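Local coordinates for carbonic anhydrase (Glaciozyma antarctica, PDB 5ZTP), which probably catalyses the reversible hydration of carbon dioxide to bicarbonate and a proton, as a carbonic anhydrase of a cold-adapted yeast, at residues M95-K108 and V119-D131. Numbering follows the deposited sequence.
Sequences MLTFRSDQLHGLVK and VDSLACLEFPDVD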
# COMPACT_ATOMS: atom_id res chain seq x y z
N MET A 95 1.95 -11.25 9.96
CA MET A 95 0.57 -11.61 10.23
C MET A 95 0.38 -13.09 10.56
O MET A 95 -0.73 -13.51 10.92
CB MET A 95 -0.27 -11.28 8.99
CG MET A 95 -0.17 -9.85 8.52
SD MET A 95 -0.53 -8.61 9.78
CE MET A 95 -2.16 -9.09 10.33
N LEU A 96 1.42 -13.90 10.36
CA LEU A 96 1.42 -15.28 10.83
C LEU A 96 1.67 -15.32 12.35
O LEU A 96 1.29 -16.25 13.03
CB LEU A 96 2.47 -16.11 10.08
CG LEU A 96 2.32 -16.29 8.57
CD1 LEU A 96 3.66 -16.57 7.91
CD2 LEU A 96 1.28 -17.35 8.20
N THR A 97 2.27 -14.28 12.90
CA THR A 97 2.82 -14.39 14.24
C THR A 97 1.85 -13.98 15.36
O THR A 97 2.19 -14.15 16.52
CB THR A 97 4.07 -13.52 14.37
OG1 THR A 97 3.70 -12.13 14.31
CG2 THR A 97 5.06 -13.84 13.25
N PHE A 98 0.67 -13.44 15.05
CA PHE A 98 -0.22 -13.02 16.13
C PHE A 98 -1.73 -13.09 15.84
O PHE A 98 -2.19 -13.39 14.73
CB PHE A 98 0.14 -11.59 16.56
CG PHE A 98 -0.39 -10.53 15.64
CD1 PHE A 98 0.23 -10.28 14.42
CD2 PHE A 98 -1.52 -9.79 15.97
CE1 PHE A 98 -0.26 -9.31 13.56
CE2 PHE A 98 -2.01 -8.81 15.10
CZ PHE A 98 -1.37 -8.58 13.89
N ARG A 99 -2.48 -12.80 16.91
CA ARG A 99 -3.93 -12.78 16.87
C ARG A 99 -4.41 -11.44 17.35
O ARG A 99 -3.70 -10.75 18.06
CB ARG A 99 -4.49 -13.86 17.77
CG ARG A 99 -5.68 -14.58 17.18
CD ARG A 99 -6.03 -15.79 18.04
NE ARG A 99 -6.09 -15.39 19.44
CZ ARG A 99 -5.70 -16.14 20.48
NH1 ARG A 99 -5.21 -17.36 20.31
NH2 ARG A 99 -5.78 -15.64 21.71
N SER A 100 -5.61 -11.05 16.95
CA SER A 100 -6.04 -9.66 17.16
C SER A 100 -6.16 -9.29 18.62
O SER A 100 -5.81 -8.18 19.01
CB SER A 100 -7.36 -9.36 16.46
OG SER A 100 -7.15 -9.20 15.07
N ASP A 101 -6.65 -10.23 19.43
CA ASP A 101 -6.77 -10.01 20.85
C ASP A 101 -5.40 -9.85 21.50
O ASP A 101 -5.26 -9.03 22.41
CB ASP A 101 -7.57 -11.12 21.53
CG ASP A 101 -7.02 -12.49 21.22
OD1 ASP A 101 -6.95 -12.86 20.02
OD2 ASP A 101 -6.68 -13.21 22.17
N GLN A 102 -4.41 -10.60 21.03
CA GLN A 102 -3.04 -10.47 21.57
C GLN A 102 -2.52 -9.07 21.32
O GLN A 102 -1.94 -8.45 22.22
CB GLN A 102 -2.05 -11.44 20.95
CG GLN A 102 -2.47 -12.90 20.96
CD GLN A 102 -1.44 -13.78 20.29
OE1 GLN A 102 -1.06 -13.56 19.13
NE2 GLN A 102 -0.97 -14.76 21.02
N LEU A 103 -2.72 -8.59 20.09
CA LEU A 103 -2.30 -7.25 19.74
C LEU A 103 -3.05 -6.19 20.55
O LEU A 103 -2.43 -5.22 21.02
CB LEU A 103 -2.49 -6.96 18.25
CG LEU A 103 -2.12 -5.49 17.90
CD1 LEU A 103 -1.16 -5.46 16.73
CD2 LEU A 103 -3.32 -4.58 17.62
N HIS A 104 -4.36 -6.36 20.69
CA HIS A 104 -5.16 -5.45 21.49
C HIS A 104 -4.56 -5.27 22.88
O HIS A 104 -4.29 -4.14 23.30
CB HIS A 104 -6.59 -5.97 21.63
CG HIS A 104 -7.38 -5.85 20.38
ND1 HIS A 104 -8.61 -6.44 20.22
CD2 HIS A 104 -7.09 -5.25 19.20
CE1 HIS A 104 -9.05 -6.19 19.00
NE2 HIS A 104 -8.15 -5.48 18.36
N GLY A 105 -4.36 -6.40 23.57
CA GLY A 105 -3.82 -6.41 24.94
C GLY A 105 -2.43 -5.80 25.05
O GLY A 105 -2.03 -5.33 26.13
N LEU A 106 -1.70 -5.81 23.93
CA LEU A 106 -0.36 -5.25 23.86
C LEU A 106 -0.41 -3.74 23.84
O LEU A 106 0.14 -3.08 24.71
CB LEU A 106 0.32 -5.73 22.59
CG LEU A 106 1.82 -5.60 22.51
CD1 LEU A 106 2.47 -6.45 23.57
CD2 LEU A 106 2.23 -6.11 21.14
N VAL A 107 -1.11 -3.22 22.84
CA VAL A 107 -1.24 -1.81 22.66
C VAL A 107 -1.90 -1.21 23.89
O VAL A 107 -1.62 -0.06 24.25
CB VAL A 107 -2.06 -1.52 21.39
CG1 VAL A 107 -2.36 -0.03 21.24
CG2 VAL A 107 -1.30 -2.03 20.19
N LYS A 108 -2.77 -2.00 24.53
CA LYS A 108 -3.41 -1.61 25.81
C LYS A 108 -2.41 -1.31 26.92
O LYS A 108 -2.62 -0.42 27.74
CB LYS A 108 -4.39 -2.69 26.29
CG LYS A 108 -5.79 -2.53 25.74
CD LYS A 108 -6.71 -3.55 26.35
CE LYS A 108 -7.93 -3.77 25.50
NZ LYS A 108 -9.08 -4.08 26.40
N VAL A 119 -8.45 0.69 20.36
CA VAL A 119 -7.61 -0.49 20.02
C VAL A 119 -8.51 -1.68 19.70
O VAL A 119 -8.26 -2.40 18.75
CB VAL A 119 -6.51 -0.88 21.07
CG1 VAL A 119 -6.29 0.17 22.15
CG2 VAL A 119 -6.79 -2.23 21.73
N ASP A 120 -9.56 -1.85 20.52
CA ASP A 120 -10.46 -2.99 20.47
C ASP A 120 -11.30 -3.03 19.22
O ASP A 120 -11.86 -4.07 18.89
CB ASP A 120 -11.40 -2.95 21.67
CG ASP A 120 -10.81 -3.58 22.94
OD1 ASP A 120 -9.61 -3.93 23.03
OD2 ASP A 120 -11.62 -3.73 23.87
N SER A 121 -11.39 -1.91 18.51
CA SER A 121 -12.10 -1.83 17.24
C SER A 121 -11.30 -2.18 15.98
O SER A 121 -11.84 -2.18 14.89
CB SER A 121 -12.70 -0.43 17.07
OG SER A 121 -11.71 0.57 16.90
N LEU A 122 -10.01 -2.48 16.12
CA LEU A 122 -9.18 -2.94 14.98
C LEU A 122 -9.25 -4.44 14.69
O LEU A 122 -8.75 -5.24 15.47
CB LEU A 122 -7.71 -2.64 15.24
CG LEU A 122 -7.28 -1.19 15.18
CD1 LEU A 122 -5.80 -1.17 15.55
CD2 LEU A 122 -7.54 -0.56 13.80
N ALA A 123 -9.84 -4.82 13.57
CA ALA A 123 -9.68 -6.18 13.11
C ALA A 123 -8.32 -6.16 12.44
O ALA A 123 -8.13 -5.43 11.44
CB ALA A 123 -10.78 -6.57 12.15
N CYS A 124 -7.38 -6.94 12.98
CA CYS A 124 -6.04 -6.99 12.42
C CYS A 124 -5.93 -7.77 11.11
O CYS A 124 -5.05 -7.48 10.31
CB CYS A 124 -5.05 -7.55 13.43
SG CYS A 124 -4.99 -6.52 14.91
N LEU A 125 -6.81 -8.75 10.90
CA LEU A 125 -6.81 -9.54 9.66
C LEU A 125 -5.57 -10.48 9.54
O LEU A 125 -5.09 -10.76 8.44
CB LEU A 125 -6.89 -8.62 8.43
CG LEU A 125 -7.98 -7.62 8.00
CD1 LEU A 125 -8.98 -7.35 9.08
CD2 LEU A 125 -7.38 -6.34 7.47
N GLU A 126 -5.10 -11.01 10.68
CA GLU A 126 -4.08 -12.06 10.75
C GLU A 126 -4.51 -13.33 10.00
O GLU A 126 -5.68 -13.53 9.66
CB GLU A 126 -3.76 -12.36 12.22
CG GLU A 126 -4.84 -13.11 13.00
CD GLU A 126 -5.78 -12.23 13.77
OE1 GLU A 126 -5.93 -11.06 13.43
OE2 GLU A 126 -6.37 -12.76 14.75
N PHE A 127 -3.54 -14.17 9.69
CA PHE A 127 -3.82 -15.46 9.08
C PHE A 127 -2.82 -16.50 9.55
O PHE A 127 -1.68 -16.17 9.90
CB PHE A 127 -3.84 -15.39 7.53
CG PHE A 127 -2.66 -14.67 6.89
CD1 PHE A 127 -1.47 -15.36 6.55
CD2 PHE A 127 -2.74 -13.30 6.58
CE1 PHE A 127 -0.40 -14.70 5.96
CE2 PHE A 127 -1.67 -12.65 5.99
CZ PHE A 127 -0.50 -13.34 5.67
N PRO A 128 -3.27 -17.76 9.58
CA PRO A 128 -2.39 -18.81 9.99
C PRO A 128 -1.60 -19.42 8.81
O PRO A 128 -0.59 -20.06 9.02
CB PRO A 128 -3.37 -19.81 10.61
CG PRO A 128 -4.59 -19.70 9.75
CD PRO A 128 -4.64 -18.27 9.30
N ASP A 129 -2.05 -19.24 7.58
CA ASP A 129 -1.41 -19.92 6.45
C ASP A 129 -1.25 -18.94 5.30
O ASP A 129 -2.21 -18.24 4.94
CB ASP A 129 -2.24 -21.14 6.00
CG ASP A 129 -1.54 -21.96 4.93
OD1 ASP A 129 -0.69 -22.78 5.32
OD2 ASP A 129 -1.84 -21.82 3.72
N VAL A 130 -0.05 -18.93 4.71
CA VAL A 130 0.26 -17.96 3.67
C VAL A 130 -0.54 -18.25 2.43
O VAL A 130 -1.10 -17.36 1.83
CB VAL A 130 1.73 -17.93 3.31
CG1 VAL A 130 1.98 -17.07 2.08
CG2 VAL A 130 2.54 -17.43 4.50
N ASP A 131 -0.60 -19.51 2.03
CA ASP A 131 -1.26 -19.84 0.78
C ASP A 131 -2.80 -19.79 0.88
O ASP A 131 -3.49 -19.21 0.02
CB ASP A 131 -0.75 -21.19 0.29
CG ASP A 131 0.69 -21.11 -0.19
OD1 ASP A 131 1.53 -20.45 0.44
OD2 ASP A 131 0.98 -21.70 -1.23
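Ser100 and Glu126 meet where helix 100-108 begins. The Ser100 hydroxyl donates to the syn lone pair of Glu126 OE1 (OG to OE1, 2.8 Å) and accepts from Cys124 N, a dual role suiting serine. Glu126 OE2 receives Ser100 N at 2.9 Å, the N-H arriving from above the carboxylate plane; the side chain reaches it by a bend at chi2 (-95°). With an alanine at Glu126, Ser100 N would probably lose its acceptor, and Ser100 OG would keep only the Cys124 N-H of these two partners. One helical turn on, His104 NE2 donates to Leu122 O (3.0 Å), nearly in the ring plane, while Asp120 CA lies over one ring face. Beyond it, Lys108 NZ forms a salt bridge with Asp120 OD1. Toward the other end, Phe127 N hydrogen-bonds to Met95 O, and Met95 CB makes an off-centre CH-pi contact with the Phe127 ring, which also touches Cys93. Cys124 SG sits at the Phe98 ring edge, while Cys124 O accepts a hydrogen bond from Arg71 NH2 of the second subunit. The contact ties helix to loop at the dimer interface, consistent with a beta-class carbonic anhydrase; the helix dipole would probably stabilise the carboxylate, with a lysine-aspartate pair further along.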